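Putative phosphosugar isomerases (Salmonella typhimurium LT2, PDB 3FKJ) probably binds phosphorylated sugars or related carbohydrate derivatives through its SIS-type fold and may act as a sugar isomerase, although its substrate is not established. Local coordinates at residues R28-I31 against S32-G36; H81-P84 against K85-K89; E229-C232 against I233-M237; Q292-A296 against D297-I301. One frame throughout, in Å; residues are numbered along the deposited sequence.

Interaction 1: R28-I31 against S32-G36; sequences RRII and SDILG
With chi1 at -67° in I30 and -66° in I34, each isoleucine carries CG1 next to its own backbone N and sends CG2 anti to that N, so the two side chains run alongside each other. I30 CG2 meets I34 CD1 at 3.5 Å, one turn further on, while CG1 and CD1 of I34 also lie against the carbonyl O of I30. I31 keeps the same first torsion but folds at chi2 (-53°). Its two branches part company: CD1 leans obliquely toward I34 CD1 at 4.1 Å, and CG2 meets L35 CD1 at 3.8 Å. All this rides on regular alpha-helical turns near the end of helix 22-35, where each N-H from S32 to L35 bonds to the carbonyl four residues back, as L35 N does to I31 O at 2.9 Å. The helix packs on the parallel sheet of the SIS domain: I30, I31 and I34 rest on I120 of strand 118-123, and I30 and I34 also touch Y136. On another side, S32 OG folds back beside its own N and comes within 2.7 Å of R28 O, the same carbonyl that accepts S32 N at 3.1 Å; Q169 of helix 155-170 pairs its OE1 with S32 OG and its NE2 with R28 O. D33 OD2 forms a salt bridge with K37 and a hydrogen bond with the hydroxyl of Y136.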
loop_
_atom_site.group_PDB
_atom_site.type_symbol
_atom_site.label_atom_id
_atom_site.label_comp_id
_atom_site.label_asym_id
_atom_site.label_seq_id
_atom_site.Cartn_x
_atom_site.Cartn_y
_atom_site.Cartn_z
ATOM N N ARG A 28 0.716 22.978 14.950
ATOM C CA ARG A 28 1.840 23.312 15.799
ATOM C C ARG A 28 1.485 23.204 17.279
ATOM O O ARG A 28 2.281 22.656 18.059
ATOM C CB ARG A 28 2.383 24.693 15.443
ATOM C CG ARG A 28 3.538 25.102 16.305
ATOM C CD ARG A 28 4.574 25.867 15.544
ATOM N NE ARG A 28 4.406 27.309 15.642
ATOM C CZ ARG A 28 5.322 28.175 15.212
ATOM N NH1 ARG A 28 6.456 27.752 14.637
ATOM N NH2 ARG A 28 5.109 29.468 15.356
ATOM N N ARG A 29 0.305 23.708 17.661
ATOM C CA ARG A 29 -0.167 23.597 19.054
ATOM C C ARG A 29 -0.380 22.146 19.443
ATOM O O ARG A 29 -0.033 21.730 20.543
ATOM C CB ARG A 29 -1.502 24.291 19.284
ATOM C CG ARG A 29 -1.589 25.772 19.046
ATOM C CD ARG A 29 -3.064 26.279 19.238
ATOM N NE ARG A 29 -4.083 25.448 18.556
ATOM C CZ ARG A 29 -4.692 24.374 19.081
ATOM N NH1 ARG A 29 -4.412 23.948 20.316
ATOM N NH2 ARG A 29 -5.577 23.703 18.359
ATOM N N ILE A 30 -0.972 21.362 18.550
ATOM C CA ILE A 30 -1.256 19.967 18.907
ATOM C C ILE A 30 0.032 19.193 19.217
ATOM O O ILE A 30 0.115 18.484 20.243
ATOM C CB ILE A 30 -2.146 19.269 17.861
ATOM C CG1 ILE A 30 -3.545 19.926 17.889
ATOM C CG2 ILE A 30 -2.235 17.745 18.145
ATOM C CD1 ILE A 30 -4.426 19.616 16.719
ATOM N N ILE A 31 1.042 19.358 18.362
ATOM C CA ILE A 31 2.282 18.596 18.481
ATOM C C ILE A 31 3.123 19.067 19.673
ATOM O O ILE A 31 3.735 18.220 20.347
ATOM C CB ILE A 31 3.085 18.596 17.150
ATOM C CG1 ILE A 31 2.232 17.976 16.012
ATOM C CG2 ILE A 31 4.447 17.871 17.298
ATOM C CD1 ILE A 31 1.604 16.552 16.289
ATOM N N SER A 32 3.138 20.383 19.960
ATOM C CA SER A 32 3.786 20.901 21.189
ATOM C C SER A 32 3.130 20.345 22.447
ATOM O O SER A 32 3.830 19.884 23.367
ATOM C CB SER A 32 3.747 22.431 21.292
ATOM O OG SER A 32 4.020 23.048 20.052
ATOM N N ASP A 33 1.797 20.395 22.487
ATOM C CA ASP A 33 1.063 19.865 23.628
ATOM C C ASP A 33 1.391 18.400 23.875
ATOM O O ASP A 33 1.696 17.995 24.987
ATOM C CB ASP A 33 -0.440 20.033 23.450
ATOM C CG ASP A 33 -1.185 20.030 24.781
ATOM O OD1 ASP A 33 -1.200 21.083 25.456
ATOM O OD2 ASP A 33 -1.745 18.978 25.157
ATOM N N ILE A 34 1.361 17.602 22.820
ATOM C CA ILE A 34 1.683 16.192 22.940
ATOM C C ILE A 34 3.120 15.987 23.434
ATOM O O ILE A 34 3.363 15.170 24.323
ATOM C CB ILE A 34 1.486 15.467 21.613
ATOM C CG1 ILE A 34 -0.004 15.460 21.222
ATOM C CG2 ILE A 34 2.087 14.060 21.699
ATOM C CD1 ILE A 34 -0.251 15.277 19.679
ATOM N N LEU A 35 4.069 16.710 22.854
ATOM C CA LEU A 35 5.486 16.568 23.282
ATOM C C LEU A 35 5.743 16.966 24.739
ATOM O O LEU A 35 6.683 16.475 25.361
ATOM C CB LEU A 35 6.434 17.321 22.340
ATOM C CG LEU A 35 6.630 16.581 21.005
ATOM C CD1 LEU A 35 7.196 17.494 19.949
ATOM C CD2 LEU A 35 7.497 15.340 21.195
ATOM N N GLY A 36 4.910 17.851 25.277
ATOM C CA GLY A 36 5.008 18.220 26.692
ATOM C C GLY A 36 4.608 17.087 27.626
ATOM O O GLY A 36 4.932 17.124 28.816
#

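Interaction 2: H81-P84 against K85-K89; sequences HATP and KALGK
T83 and L87 meet through their methyl ends, T83 CG2 approaching L87 CD2 at 3.9 Å across a type I beta turn that runs from P84 to L87. This is the packed side. CG2 of T83 stands anti to the backbone N, and L87 likewise swings CG anti to its N (chi1 -175°), which lets T83 CG2 and L87 CD2 meet. L87 also packs on W44 of strand 42-47 and F79 of helix 76-81, and P84 touches the same two residues. The turn is closed by L87 N, which donates to P84 O at 3.1 Å along a fairly straight N-H path (163°), though the donor stands well above the carbonyl plane, 59° out of it. On the looser side a water donates to the same P84 O at 2.7 Å and to L87 O at 3.2 Å, bridging the two ends of the turn. K85 runs out as an extended chain, and its NZ forms a salt bridge with E65 of the second subunit. P84 and A86 also pack on that subunit, against its D63 and A66. The loop joins helix 76-81 to strand 91-97 of the SIS domain. Its chemistry is thus divided: T83 and L87 pack within the subunit, P84 and A86 on both subunits, P84 O serves both an amide and a water, and the lysine's charge is probably balanced across the dimer interface.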
loop_
_atom_site.group_PDB
_atom_site.type_symbol
_atom_site.label_atom_id
_atom_site.label_comp_id
_atom_site.label_asym_id
_atom_site.label_seq_id
_atom_site.Cartn_x
_atom_site.Cartn_y
_atom_site.Cartn_z
ATOM N N HIS A 81 -8.290 -4.886 14.786
ATOM C CA HIS A 81 -8.326 -6.341 14.988
ATOM C C HIS A 81 -6.952 -7.008 15.197
ATOM O O HIS A 81 -6.849 -7.988 15.935
ATOM C CB HIS A 81 -9.096 -7.006 13.851
ATOM C CG HIS A 81 -10.580 -6.817 13.937
ATOM N ND1 HIS A 81 -11.214 -5.632 13.603
ATOM C CD2 HIS A 81 -11.558 -7.678 14.303
ATOM C CE1 HIS A 81 -12.517 -5.772 13.778
ATOM N NE2 HIS A 81 -12.751 -7.006 14.194
ATOM N N ALA A 82 -5.932 -6.498 14.515
ATOM C CA ALA A 82 -4.554 -6.969 14.626
ATOM C C ALA A 82 -3.688 -5.756 14.998
ATOM O O ALA A 82 -2.903 -5.200 14.206
ATOM C CB ALA A 82 -4.091 -7.627 13.318
ATOM N N THR A 83 -3.864 -5.347 16.240
ATOM C CA THR A 83 -3.169 -4.197 16.796
ATOM C C THR A 83 -1.682 -4.503 16.992
ATOM O O THR A 83 -1.298 -5.545 17.612
ATOM C CB THR A 83 -3.828 -3.741 18.126
ATOM O OG1 THR A 83 -5.243 -3.659 17.913
ATOM C CG2 THR A 83 -3.280 -2.402 18.554
ATOM N N PRO A 84 -0.837 -3.642 16.412
ATOM C CA PRO A 84 0.613 -3.753 16.578
ATOM C C PRO A 84 1.026 -3.666 18.031
ATOM O O PRO A 84 0.565 -2.796 18.754
ATOM C CB PRO A 84 1.165 -2.536 15.803
ATOM C CG PRO A 84 0.052 -1.745 15.416
ATOM C CD PRO A 84 -1.205 -2.516 15.538
ATOM N N LYS A 85 1.898 -4.565 18.457
ATOM C CA LYS A 85 2.415 -4.501 19.813
ATOM C C LYS A 85 3.245 -3.261 20.018
ATOM O O LYS A 85 3.439 -2.852 21.134
ATOM C CB LYS A 85 3.212 -5.752 20.150
ATOM C CG LYS A 85 2.320 -6.959 20.344
ATOM C CD LYS A 85 3.110 -8.179 20.742
ATOM C CE LYS A 85 2.163 -9.349 20.970
ATOM N NZ LYS A 85 2.859 -10.624 21.312
ATOM N N ALA A 86 3.715 -2.636 18.939
ATOM C CA ALA A 86 4.494 -1.392 19.054
ATOM C C ALA A 86 3.666 -0.202 19.482
ATOM O O ALA A 86 4.244 0.818 19.851
ATOM C CB ALA A 86 5.208 -1.072 17.757
ATOM N N LEU A 87 2.335 -0.287 19.404
ATOM C CA LEU A 87 1.488 0.841 19.832
ATOM C C LEU A 87 1.515 1.043 21.361
ATOM O O LEU A 87 1.285 0.105 22.128
ATOM C CB LEU A 87 0.049 0.646 19.337
ATOM C CG LEU A 87 -0.947 1.784 19.603
ATOM C CD1 LEU A 87 -0.688 3.000 18.711
ATOM C CD2 LEU A 87 -2.367 1.246 19.404
ATOM N N GLY A 88 1.762 2.270 21.805
ATOM C CA GLY A 88 1.765 2.556 23.226
ATOM C C GLY A 88 1.958 4.018 23.590
ATOM O O GLY A 88 1.635 4.911 22.807
ATOM N N LYS A 89 2.506 4.224 24.788
ATOM C CA LYS A 89 2.593 5.519 25.464
ATOM C C LYS A 89 3.181 6.621 24.635
ATOM O O LYS A 89 2.713 7.750 24.715
ATOM C CB LYS A 89 3.480 5.402 26.692
ATOM C CG LYS A 89 2.773 5.142 28.006
ATOM C CD LYS A 89 3.802 4.767 29.104
ATOM C CE LYS A 89 5.138 5.547 28.981
ATOM N NZ LYS A 89 5.967 5.503 30.232
HETATM O O HOH W 1 -0.291 -2.593 21.261
#

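Interaction 3: E229-C232 against I233-M237; sequences ESIC and ILLEM
I233 opens the second segment against E229, whose chain bends at chi2 (76°) so that the carboxylate lies along the isoleucine: OE1 comes to 3.4 Å from I233 CG1, while OE2 faces CG2. The I233 amide reaches E229 O from above the carbonyl plane at 3.2 Å. L234 N takes the same oxygen at 3.0 Å, nearly along the C=O axis, and this five-residue step marks the pi-type widening of helix 223-238. The L234 side chain touches V214 and M216 of strand 213-218, within the beta-alpha-beta unit that this helix completes with strand 241-246. L235 N repeats the wide step to S230 O at 3.1 Å, and L235 CD1 passes I231 CG2 at 4.2 Å, beside Y215 of the second subunit. E236 bonds only weakly through its N to I231 O; its extended side chain brings OE1 to 3.5 Å from C232 CA. M237, a selenomethionine, packs on L336 and R339. L234 and L235, and weakly E236, thus bond five residues back while I233 still bonds four back, and both buried carboxylates find polar partners beyond the helix, E229 OE1 in a hydrogen bond with N325 ND2 and E236 OE2 in a salt bridge with R339.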
loop_
_atom_site.group_PDB
_atom_site.type_symbol
_atom_site.label_atom_id
_atom_site.label_comp_id
_atom_site.label_asym_id
_atom_site.label_seq_id
_atom_site.Cartn_x
_atom_site.Cartn_y
_atom_site.Cartn_z
ATOM N N GLU A 229 -8.002 8.164 -6.377
ATOM C CA GLU A 229 -8.807 8.302 -7.567
ATOM C C GLU A 229 -9.404 6.977 -7.962
ATOM O O GLU A 229 -10.566 6.882 -8.358
ATOM C CB GLU A 229 -7.980 8.868 -8.704
ATOM C CG GLU A 229 -8.722 9.058 -10.014
ATOM C CD GLU A 229 -9.673 10.293 -10.048
ATOM O OE1 GLU A 229 -9.780 11.098 -9.102
ATOM O OE2 GLU A 229 -10.332 10.435 -11.085
ATOM N N SER A 230 -8.584 5.939 -7.898
ATOM C CA SER A 230 -9.017 4.594 -8.252
ATOM C C SER A 230 -10.177 4.075 -7.416
ATOM O O SER A 230 -11.204 3.667 -7.961
ATOM C CB SER A 230 -7.833 3.649 -8.147
ATOM O OG SER A 230 -8.172 2.376 -8.622
ATOM N N ILE A 231 -10.002 4.107 -6.093
ATOM C CA ILE A 231 -10.960 3.491 -5.163
ATOM C C ILE A 231 -12.126 4.432 -4.799
ATOM O O ILE A 231 -13.260 3.984 -4.712
ATOM C CB ILE A 231 -10.258 2.854 -3.891
ATOM C CG1 ILE A 231 -9.454 3.876 -3.076
ATOM C CG2 ILE A 231 -9.356 1.633 -4.308
ATOM C CD1 ILE A 231 -9.635 3.695 -1.535
ATOM N N CYS A 232 -11.863 5.736 -4.677
ATOM C CA CYS A 232 -12.877 6.682 -4.221
ATOM C C CYS A 232 -13.646 7.385 -5.310
ATOM O O CYS A 232 -14.658 7.976 -5.003
ATOM C CB CYS A 232 -12.248 7.761 -3.321
ATOM S SG CYS A 232 -11.579 7.059 -1.821
ATOM N N ILE A 233 -13.148 7.384 -6.542
ATOM C CA ILE A 233 -13.814 8.076 -7.656
ATOM C C ILE A 233 -14.250 7.079 -8.737
ATOM O O ILE A 233 -15.408 7.056 -9.100
ATOM C CB ILE A 233 -12.928 9.190 -8.322
ATOM C CG1 ILE A 233 -12.551 10.280 -7.305
ATOM C CG2 ILE A 233 -13.613 9.801 -9.608
ATOM C CD1 ILE A 233 -13.714 11.159 -6.782
ATOM N N LEU A 234 -13.343 6.256 -9.235
ATOM C CA LEU A 234 -13.639 5.433 -10.407
ATOM C C LEU A 234 -14.534 4.293 -9.985
ATOM O O LEU A 234 -15.632 4.176 -10.515
ATOM C CB LEU A 234 -12.370 4.980 -11.120
ATOM C CG LEU A 234 -11.621 6.084 -11.904
ATOM C CD1 LEU A 234 -10.310 5.574 -12.502
ATOM C CD2 LEU A 234 -12.459 6.675 -13.044
ATOM N N LEU A 235 -14.113 3.508 -8.971
ATOM C CA LEU A 235 -14.964 2.463 -8.391
ATOM C C LEU A 235 -16.178 3.081 -7.630
ATOM O O LEU A 235 -17.347 2.818 -7.939
ATOM C CB LEU A 235 -14.121 1.559 -7.466
ATOM C CG LEU A 235 -13.036 0.701 -8.132
ATOM C CD1 LEU A 235 -12.095 0.129 -7.090
ATOM C CD2 LEU A 235 -13.638 -0.433 -8.968
ATOM N N GLU A 236 -15.908 3.932 -6.654
ATOM C CA GLU A 236 -16.976 4.407 -5.773
ATOM C C GLU A 236 -18.028 5.270 -6.466
ATOM O O GLU A 236 -19.237 5.099 -6.227
ATOM C CB GLU A 236 -16.399 5.192 -4.589
ATOM C CG GLU A 236 -17.427 5.574 -3.513
ATOM C CD GLU A 236 -16.827 6.429 -2.439
ATOM O OE1 GLU A 236 -15.621 6.229 -2.147
ATOM O OE2 GLU A 236 -17.543 7.320 -1.894
HETATM N N MSE A 237 -17.567 6.213 -7.278
HETATM C CA MSE A 237 -18.412 7.350 -7.680
HETATM C C MSE A 237 -18.731 7.346 -9.156
HETATM O O MSE A 237 -19.450 8.229 -9.639
HETATM C CB MSE A 237 -17.752 8.656 -7.284
HETATM C CG MSE A 237 -17.467 8.780 -5.765
HETATM SE SE MSE A 237 -17.379 10.653 -5.117
HETATM C CE MSE A 237 -16.199 10.377 -3.670
#

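Interaction 4: Q292-A296 against D297-I301; sequences QLIDA and DKLGI
The C-terminal end of strand 290-295, an edge strand within this chain of a four-stranded parallel sheet, runs here into an Asx turn in which D295 OD1 accepts the amide of D297. CG of D295 stands anti to the backbone N (chi1 -175°), which brings the carboxylate to that amide. D297 N lies 3.1 Å from D295 OD1 and meets it from above the carboxylate plane (66° out of it), while OD2 of D295 touches K298 CD at 3.5 Å and makes a long salt bridge with K298 NZ, 3.8 Å away. The stronger partner of D295 is R274, paired with OD1. Main-chain bonds wind the turn: L299 N donates to A296 O at 3.0 Å, and weak bonds run from K298 N and L299 N to D295 O and from I301 N to A296 O. Apolar groups fill in around them, I294 CG2 against L299 CD1 at 3.9 Å and A296 CB against I301 CG1 at 3.7 Å. G300 takes a positive phi of 94°. The strand pairs with strand 263-268, I294 bonding to L266 and Q268, while A296, L299 and I301 lean on C313, V320 and L316 of helix 313-331.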
loop_
_atom_site.group_PDB
_atom_site.type_symbol
_atom_site.label_atom_id
_atom_site.label_comp_id
_atom_site.label_asym_id
_atom_site.label_seq_id
_atom_site.Cartn_x
_atom_site.Cartn_y
_atom_site.Cartn_z
ATOM N N GLN A 292 -3.963 9.461 -20.323
ATOM C CA GLN A 292 -4.222 10.820 -19.847
ATOM C C GLN A 292 -3.094 11.127 -18.883
ATOM O O GLN A 292 -2.967 10.481 -17.822
ATOM C CB GLN A 292 -5.553 10.918 -19.105
ATOM C CG GLN A 292 -5.799 12.281 -18.411
ATOM C CD GLN A 292 -5.979 13.408 -19.423
ATOM O OE1 GLN A 292 -6.501 13.187 -20.501
ATOM N NE2 GLN A 292 -5.525 14.610 -19.080
ATOM N N LEU A 293 -2.250 12.070 -19.270
ATOM C CA LEU A 293 -1.182 12.535 -18.415
ATOM C C LEU A 293 -1.649 13.763 -17.643
ATOM O O LEU A 293 -2.168 14.696 -18.223
ATOM C CB LEU A 293 0.048 12.863 -19.260
ATOM C CG LEU A 293 1.337 13.241 -18.521
ATOM C CD1 LEU A 293 1.757 12.208 -17.473
ATOM C CD2 LEU A 293 2.421 13.452 -19.554
ATOM N N ILE A 294 -1.486 13.749 -16.328
ATOM C CA ILE A 294 -1.671 14.958 -15.516
ATOM C C ILE A 294 -0.362 15.210 -14.779
ATOM O O ILE A 294 0.004 14.464 -13.881
ATOM C CB ILE A 294 -2.851 14.804 -14.540
ATOM C CG1 ILE A 294 -4.136 14.451 -15.342
ATOM C CG2 ILE A 294 -3.019 16.086 -13.735
ATOM C CD1 ILE A 294 -5.355 14.135 -14.513
ATOM N N ASP A 295 0.348 16.267 -15.185
ATOM C CA ASP A 295 1.712 16.502 -14.730
ATOM C C ASP A 295 1.763 17.631 -13.712
ATOM O O ASP A 295 1.443 18.778 -14.051
ATOM C CB ASP A 295 2.614 16.840 -15.933
ATOM C CG ASP A 295 4.096 16.989 -15.541
ATOM O OD1 ASP A 295 4.443 16.770 -14.345
ATOM O OD2 ASP A 295 4.918 17.306 -16.432
ATOM N N ALA A 296 2.202 17.325 -12.480
ATOM C CA ALA A 296 2.304 18.371 -11.443
ATOM C C ALA A 296 3.185 19.549 -11.893
ATOM O O ALA A 296 2.837 20.711 -11.667
ATOM C CB ALA A 296 2.802 17.802 -10.132
ATOM N N ASP A 297 4.316 19.238 -12.531
ATOM C CA ASP A 297 5.276 20.259 -12.978
ATOM C C ASP A 297 4.721 21.245 -13.993
ATOM O O ASP A 297 5.199 22.367 -14.055
ATOM C CB ASP A 297 6.553 19.618 -13.546
ATOM C CG ASP A 297 7.763 19.757 -12.612
ATOM O OD1 ASP A 297 7.742 20.656 -11.745
ATOM O OD2 ASP A 297 8.742 18.975 -12.759
ATOM N N LYS A 298 3.743 20.832 -14.792
ATOM C CA LYS A 298 3.089 21.723 -15.750
ATOM C C LYS A 298 2.035 22.578 -15.074
ATOM O O LYS A 298 1.665 23.623 -15.582
ATOM C CB LYS A 298 2.433 20.935 -16.894
ATOM C CG LYS A 298 3.261 20.818 -18.159
ATOM C CD LYS A 298 4.710 20.455 -17.870
ATOM C CE LYS A 298 5.465 20.109 -19.145
ATOM N NZ LYS A 298 6.828 19.577 -18.850
ATOM N N LEU A 299 1.538 22.137 -13.932
ATOM C CA LEU A 299 0.449 22.837 -13.265
ATOM C C LEU A 299 0.948 23.685 -12.092
ATOM O O LEU A 299 0.164 24.049 -11.210
ATOM C CB LEU A 299 -0.626 21.835 -12.805
ATOM C CG LEU A 299 -1.204 20.935 -13.899
ATOM C CD1 LEU A 299 -2.029 19.811 -13.273
ATOM C CD2 LEU A 299 -2.015 21.754 -14.893
ATOM N N GLY A 300 2.246 23.984 -12.068
ATOM C CA GLY A 300 2.775 25.029 -11.183
ATOM C C GLY A 300 3.298 24.575 -9.828
ATOM O O GLY A 300 3.294 25.345 -8.857
ATOM N N ILE A 301 3.757 23.329 -9.751
ATOM C CA ILE A 301 4.491 22.883 -8.574
ATOM C C ILE A 301 5.799 23.660 -8.416
ATOM O O ILE A 301 6.203 23.911 -7.281
ATOM C CB ILE A 301 4.715 21.344 -8.561
ATOM C CG1 ILE A 301 3.537 20.669 -7.868
ATOM C CG2 ILE A 301 5.997 20.957 -7.833
ATOM C CD1 ILE A 301 3.590 20.687 -6.343
#

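How the interactions relate
The four contacts follow one another along the chain, each of them local: two within helices, one in a loop and one at the end of a strand. They split between two parallel sheets. Interactions 1 and 2 belong to the five-stranded sheet of the SIS domain: their centres lie about 22 Å apart and their nearest atoms about 7 Å, helix 22-35 packing on strands 118-123 and 136-139 and the loop after helix 76-81 on strand 42-47. Interactions 3 and 4 belong to the four-stranded sheet, their centres about 21 Å apart, and both touch helix 313-331. Interaction 1 lies about 35 Å, centre to centre, from interactions 3 and 4, across the chain's centre. Interactions 2 and 3 both touch the second subunit, so the dimer interface draws on both sheet regions.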